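Local coordinates for protein glypican-1 (Homo sapiens, PDB 4YWT) that carries heparan sulfate chains at the cell surface and through them binds collagen and takes part in Schwann cell myelination, at residues Ser246-Lys251 with Pro439-Asp444; Glu426-Gly429 with Asn434-Asn437. The protein carries 3 engineered substitutions. All blocks are in the same frame, centred on the assembly; numbering follows the deposited sequence.

Contact 1 (Ser246-Lys251 with Pro439-Asp444)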
loop_
_atom_site.group_PDB
_atom_site.type_symbol
_atom_site.label_atom_id
_atom_site.label_comp_id
_atom_site.label_asym_id
_atom_site.label_seq_id
_atom_site.Cartn_x
_atom_site.Cartn_y
_atom_site.Cartn_z
ATOM N N SER A 246 21.541 10.592 15.064
ATOM C CA SER A 246 21.889 9.923 16.312
ATOM C C SER A 246 22.239 10.933 17.406
ATOM O O SER A 246 21.718 10.860 18.524
ATOM C CB SER A 246 23.054 8.956 16.091
ATOM O OG SER A 246 23.229 8.103 17.208
ATOM N N ARG A 247 23.114 11.881 17.074
ATOM C CA ARG A 247 23.509 12.918 18.023
ATOM C C ARG A 247 22.328 13.793 18.428
ATOM O O ARG A 247 22.172 14.136 19.602
ATOM C CB ARG A 247 24.618 13.794 17.439
ATOM C CG ARG A 247 25.950 13.090 17.250
ATOM C CD ARG A 247 27.022 14.057 16.759
ATOM N NE ARG A 247 26.585 14.831 15.600
ATOM C CZ ARG A 247 26.222 16.110 15.649
ATOM N NH1 ARG A 247 26.238 16.759 16.804
ATOM N NH2 ARG A 247 25.837 16.737 14.548
ATOM N N ALA A 248 21.500 14.157 17.451
ATOM C CA ALA A 248 20.344 15.008 17.716
ATOM C C ALA A 248 19.324 14.309 18.612
ATOM O O ALA A 248 18.651 14.950 19.420
ATOM C CB ALA A 248 19.697 15.436 16.415
ATOM N N VAL A 249 19.214 12.993 18.460
ATOM C CA VAL A 249 18.295 12.197 19.263
ATOM C C VAL A 249 18.842 12.034 20.675
ATOM O O VAL A 249 18.090 12.104 21.648
ATOM C CB VAL A 249 18.040 10.814 18.627
ATOM C CG1 VAL A 249 17.397 9.864 19.625
ATOM C CG2 VAL A 249 17.164 10.960 17.395
ATOM N N MET A 250 20.151 11.827 20.785
ATOM C CA MET A 250 20.794 11.789 22.095
ATOM C C MET A 250 20.564 13.103 22.834
ATOM O O MET A 250 20.242 13.111 24.022
ATOM C CB MET A 250 22.293 11.513 21.966
ATOM C CG MET A 250 23.067 11.749 23.255
ATOM S SD MET A 250 22.381 10.833 24.649
ATOM C CE MET A 250 23.241 11.597 26.021
ATOM N N LYS A 251 20.723 14.211 22.117
ATOM C CA LYS A 251 20.486 15.531 22.685
ATOM C C LYS A 251 19.025 15.690 23.089
ATOM O O LYS A 251 18.710 16.288 24.117
ATOM C CB LYS A 251 20.883 16.621 21.688
ATOM C CG LYS A 251 20.771 18.038 22.229
ATOM C CD LYS A 251 21.723 18.979 21.507
ATOM C CE LYS A 251 21.701 20.372 22.118
ATOM N NZ LYS A 251 20.420 21.083 21.850
ATOM N N PRO A 439 17.509 23.718 12.978
ATOM C CA PRO A 439 18.373 24.105 14.101
ATOM C C PRO A 439 18.876 22.917 14.917
ATOM O O PRO A 439 20.003 22.941 15.410
ATOM C CB PRO A 439 17.461 24.996 14.950
ATOM C CG PRO A 439 16.082 24.522 14.640
ATOM C CD PRO A 439 16.110 24.128 13.189
ATOM N N GLU A 440 18.034 21.902 15.073
ATOM C CA GLU A 440 18.381 20.740 15.881
ATOM C C GLU A 440 19.253 19.733 15.137
ATOM O O GLU A 440 20.195 19.179 15.700
ATOM C CB GLU A 440 17.108 20.063 16.388
ATOM C CG GLU A 440 16.115 21.029 17.025
ATOM C CD GLU A 440 16.762 21.997 18.007
ATOM O OE1 GLU A 440 17.711 21.601 18.718
ATOM O OE2 GLU A 440 16.317 23.162 18.068
ATOM N N VAL A 441 18.926 19.496 13.871
ATOM C CA VAL A 441 19.660 18.531 13.063
ATOM C C VAL A 441 20.271 19.220 11.853
ATOM O O VAL A 441 19.591 19.967 11.152
ATOM C CB VAL A 441 18.753 17.383 12.577
ATOM C CG1 VAL A 441 19.592 16.245 12.011
ATOM C CG2 VAL A 441 17.863 16.890 13.704
ATOM N N GLU A 442 21.544 18.958 11.587
ATOM C CA GLU A 442 22.164 19.544 10.410
ATOM C C GLU A 442 22.189 18.507 9.303
ATOM O O GLU A 442 22.915 17.513 9.363
ATOM C CB GLU A 442 23.571 20.061 10.716
ATOM C CG GLU A 442 23.700 21.569 10.532
ATOM C CD GLU A 442 25.092 22.088 10.832
ATOM O OE1 GLU A 442 25.256 22.786 11.854
ATOM O OE2 GLU A 442 26.017 21.806 10.043
ATOM N N VAL A 443 21.375 18.762 8.287
ATOM C CA VAL A 443 21.141 17.804 7.222
ATOM C C VAL A 443 21.627 18.360 5.897
ATOM O O VAL A 443 21.259 19.469 5.509
ATOM C CB VAL A 443 19.645 17.455 7.105
ATOM C CG1 VAL A 443 19.430 16.395 6.040
ATOM C CG2 VAL A 443 19.098 16.994 8.447
ATOM N N ASP A 444 22.450 17.587 5.198
ATOM C CA ASP A 444 22.907 18.000 3.883
ATOM C C ASP A 444 21.846 17.589 2.874
ATOM O O ASP A 444 21.563 16.405 2.708
ATOM C CB ASP A 444 24.259 17.371 3.550
ATOM C CG ASP A 444 24.702 17.656 2.131
ATOM O OD1 ASP A 444 24.519 18.803 1.671
ATOM O OD2 ASP A 444 25.233 16.735 1.477
#
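Ala248, on the short helix 243-253 of the mainly helical glypican core, packs against Val441 in the long loop between strand 420-421 and helix 450-471. The tight part is small and apolar. The methyl of Ala248 points at the loop, and its CB lies 3.6 Å from CG2 of Val441. CB of Ala248 also comes within 3.8 Å of the backbone O of Glu440, so one methyl covers both a valine branch and the peptide before it. Alanine suits this spot because CA of Ala248 and CA of Val441 are just 5.9 Å apart, close enough for a single carbon to fill the interval. Val441 turns CG1 anti to its backbone N (chi1 -167°), which places CG2 on the N side, next to Ala248. On the inner side of the helix, Val249 and Met250 pack on helix 70-129.

One helical turn further on, the contact becomes looser and polar. Lys251 and Glu440 cross at about a right angle; their opposite charges probably attract, though the distance is beyond a salt bridge. Lysine and glutamate fit this partly exposed margin, where both side chains also touch Tyr270 of helix 268-278. Glu440 has a firmer partner in Tyr423, whose OH is hydrogen-bonded to OE2; the other oxygen of Glu440, OE1, remains 4.2 Å from NZ of Lys251.

Contact 2 (Glu426-Gly429 with Asn434-Asn437); sequences EVMG and NQIN. With CA (calcium ion), chain G.
Met428 and Gln435 lie alongside one another, their side chains running in opposing senses, where the loop after strand 420-421 doubles back on itself. The methionine CB lies 3.7 Å from OE1 of Gln435, and CG is nearly as close, so the first two carbons of Met428 run alongside the amide oxygen. Beyond them the chain bends at chi2 and chi3, bringing SD of Met428 to 3.9 Å from the backbone O of Asn434. A flexible thioether suits this uneven surface, since it can follow the returning backbone as far as Asn437 without requiring a polar partner.

Gln435 is held differently. CG stands beside its backbone N (chi1 -52°), and a bend at chi2 folds the amide back toward Gly429. There NE2 of Gln435 lies 2.7 Å from the carbonyl O of Gly429, but the N-H...O angle of 129° makes this a weak, bent hydrogen bond. The same NE2 also bonds to the O of Gly431, while OE1 accepts from ND2 of Asn438; partners at both ends of the amide fix its rotation. Asn434 lays its CB 3.8 Å from O of Gly429 and turns ND2 to the carbonyl of Asp430. Glycine fits here because ND2 of Asn434 comes close to the Gly429 backbone, where a side chain would be crowded.

On the returning arm of the loop, O of Ile436 binds a calcium ion at 2.4 Å. Three waters also bind the metal, and water 1 donates to O of Gln435. The chemistry is thus that of a turn in which amides bond to nearby carbonyls and to each other, with one weak bond joining the two segments; the buried amide of Gln435 has its polar atoms satisfied locally.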
loop_
_atom_site.group_PDB
_atom_site.type_symbol
_atom_site.label_atom_id
_atom_site.label_comp_id
_atom_site.label_asym_id
_atom_site.label_seq_id
_atom_site.Cartn_x
_atom_site.Cartn_y
_atom_site.Cartn_z
ATOM N N GLU A 426 10.345 27.549 15.374
ATOM C CA GLU A 426 9.216 27.062 14.589
ATOM C C GLU A 426 9.442 25.640 14.100
ATOM O O GLU A 426 10.578 25.235 13.847
ATOM C CB GLU A 426 8.964 27.977 13.387
ATOM C CG GLU A 426 7.835 28.980 13.569
ATOM C CD GLU A 426 6.476 28.325 13.741
ATOM O OE1 GLU A 426 6.327 27.136 13.382
ATOM O OE2 GLU A 426 5.552 29.003 14.235
ATOM N N VAL A 427 8.355 24.886 13.968
ATOM C CA VAL A 427 8.425 23.552 13.392
ATOM C C VAL A 427 8.753 23.652 11.907
ATOM O O VAL A 427 8.135 24.426 11.177
ATOM C CB VAL A 427 7.109 22.773 13.582
ATOM C CG1 VAL A 427 7.251 21.354 13.049
ATOM C CG2 VAL A 427 6.718 22.750 15.051
ATOM N N MET A 428 9.739 22.877 11.470
ATOM C CA MET A 428 10.156 22.875 10.074
ATOM C C MET A 428 9.093 22.266 9.171
ATOM O O MET A 428 8.209 21.544 9.631
ATOM C CB MET A 428 11.472 22.112 9.908
ATOM C CG MET A 428 12.647 22.677 10.700
ATOM S SD MET A 428 13.494 24.051 9.885
ATOM C CE MET A 428 12.521 25.459 10.416
ATOM N N GLY A 429 9.175 22.580 7.883
ATOM C CA GLY A 429 8.349 21.923 6.891
ATOM C C GLY A 429 8.840 20.505 6.666
ATOM O O GLY A 429 9.852 20.090 7.231
ATOM N N ASN A 434 13.606 21.123 2.950
ATOM C CA ASN A 434 13.132 21.979 4.033
ATOM C C ASN A 434 13.953 21.871 5.316
ATOM O O ASN A 434 13.695 22.592 6.279
ATOM C CB ASN A 434 11.667 21.666 4.345
ATOM C CG ASN A 434 10.712 22.318 3.370
ATOM O OD1 ASN A 434 10.926 23.451 2.940
ATOM N ND2 ASN A 434 9.649 21.604 3.014
ATOM N N GLN A 435 14.938 20.979 5.330
ATOM C CA GLN A 435 15.746 20.761 6.526
ATOM C C GLN A 435 17.108 21.438 6.453
ATOM O O GLN A 435 17.963 21.208 7.308
ATOM C CB GLN A 435 15.938 19.264 6.775
ATOM C CG GLN A 435 14.650 18.467 6.783
ATOM C CD GLN A 435 13.600 19.065 7.695
ATOM O OE1 GLN A 435 13.892 19.466 8.823
ATOM N NE2 GLN A 435 12.363 19.128 7.209
ATOM N N ILE A 436 17.312 22.269 5.434
ATOM C CA ILE A 436 18.589 22.950 5.255
ATOM C C ILE A 436 18.881 23.871 6.447
ATOM O O ILE A 436 20.028 23.998 6.878
ATOM C CB ILE A 436 18.616 23.751 3.921
ATOM C CG1 ILE A 436 19.965 24.450 3.726
ATOM C CG2 ILE A 436 17.463 24.747 3.843
ATOM C CD1 ILE A 436 20.047 25.275 2.452
ATOM N N ASN A 437 17.835 24.502 6.972
ATOM C CA ASN A 437 17.947 25.404 8.118
ATOM C C ASN A 437 17.623 24.791 9.483
ATOM O O ASN A 437 17.582 25.510 10.481
ATOM C CB ASN A 437 17.066 26.633 7.896
ATOM C CG ASN A 437 17.650 27.583 6.871
ATOM O OD1 ASN A 437 18.854 27.567 6.612
ATOM N ND2 ASN A 437 16.802 28.421 6.286
HETATM CA CA CA G . 22.011 23.577 8.125
HETATM O O HOH W 1 20.545 21.756 8.631
HETATM O O HOH W 2 22.385 25.837 7.446
HETATM O O HOH W 3 22.545 21.700 6.747
#

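In the fold
Both contacts lie toward one end of the elongated molecule and share the loop between strand 420-421 and helix 450-471. Contact 1 is long-range and partly buried, joining that loop to helix 243-253 across 188 residues; contact 2 is a surface contact within the loop, its segments only five residues apart. Their chemistry follows: small apolar groups, with a loose charged pair at the margin, carry the first, amides and carbonyls the second. Helix 268-278 borders both, touching Glu440 and Lys251 in one and Val427 and Gln435 in the other. With centres 12 Å apart, the contacts also meet directly, through CB of Val443 and O of Gln435 (4.1 Å) and through Pro439 and Met428.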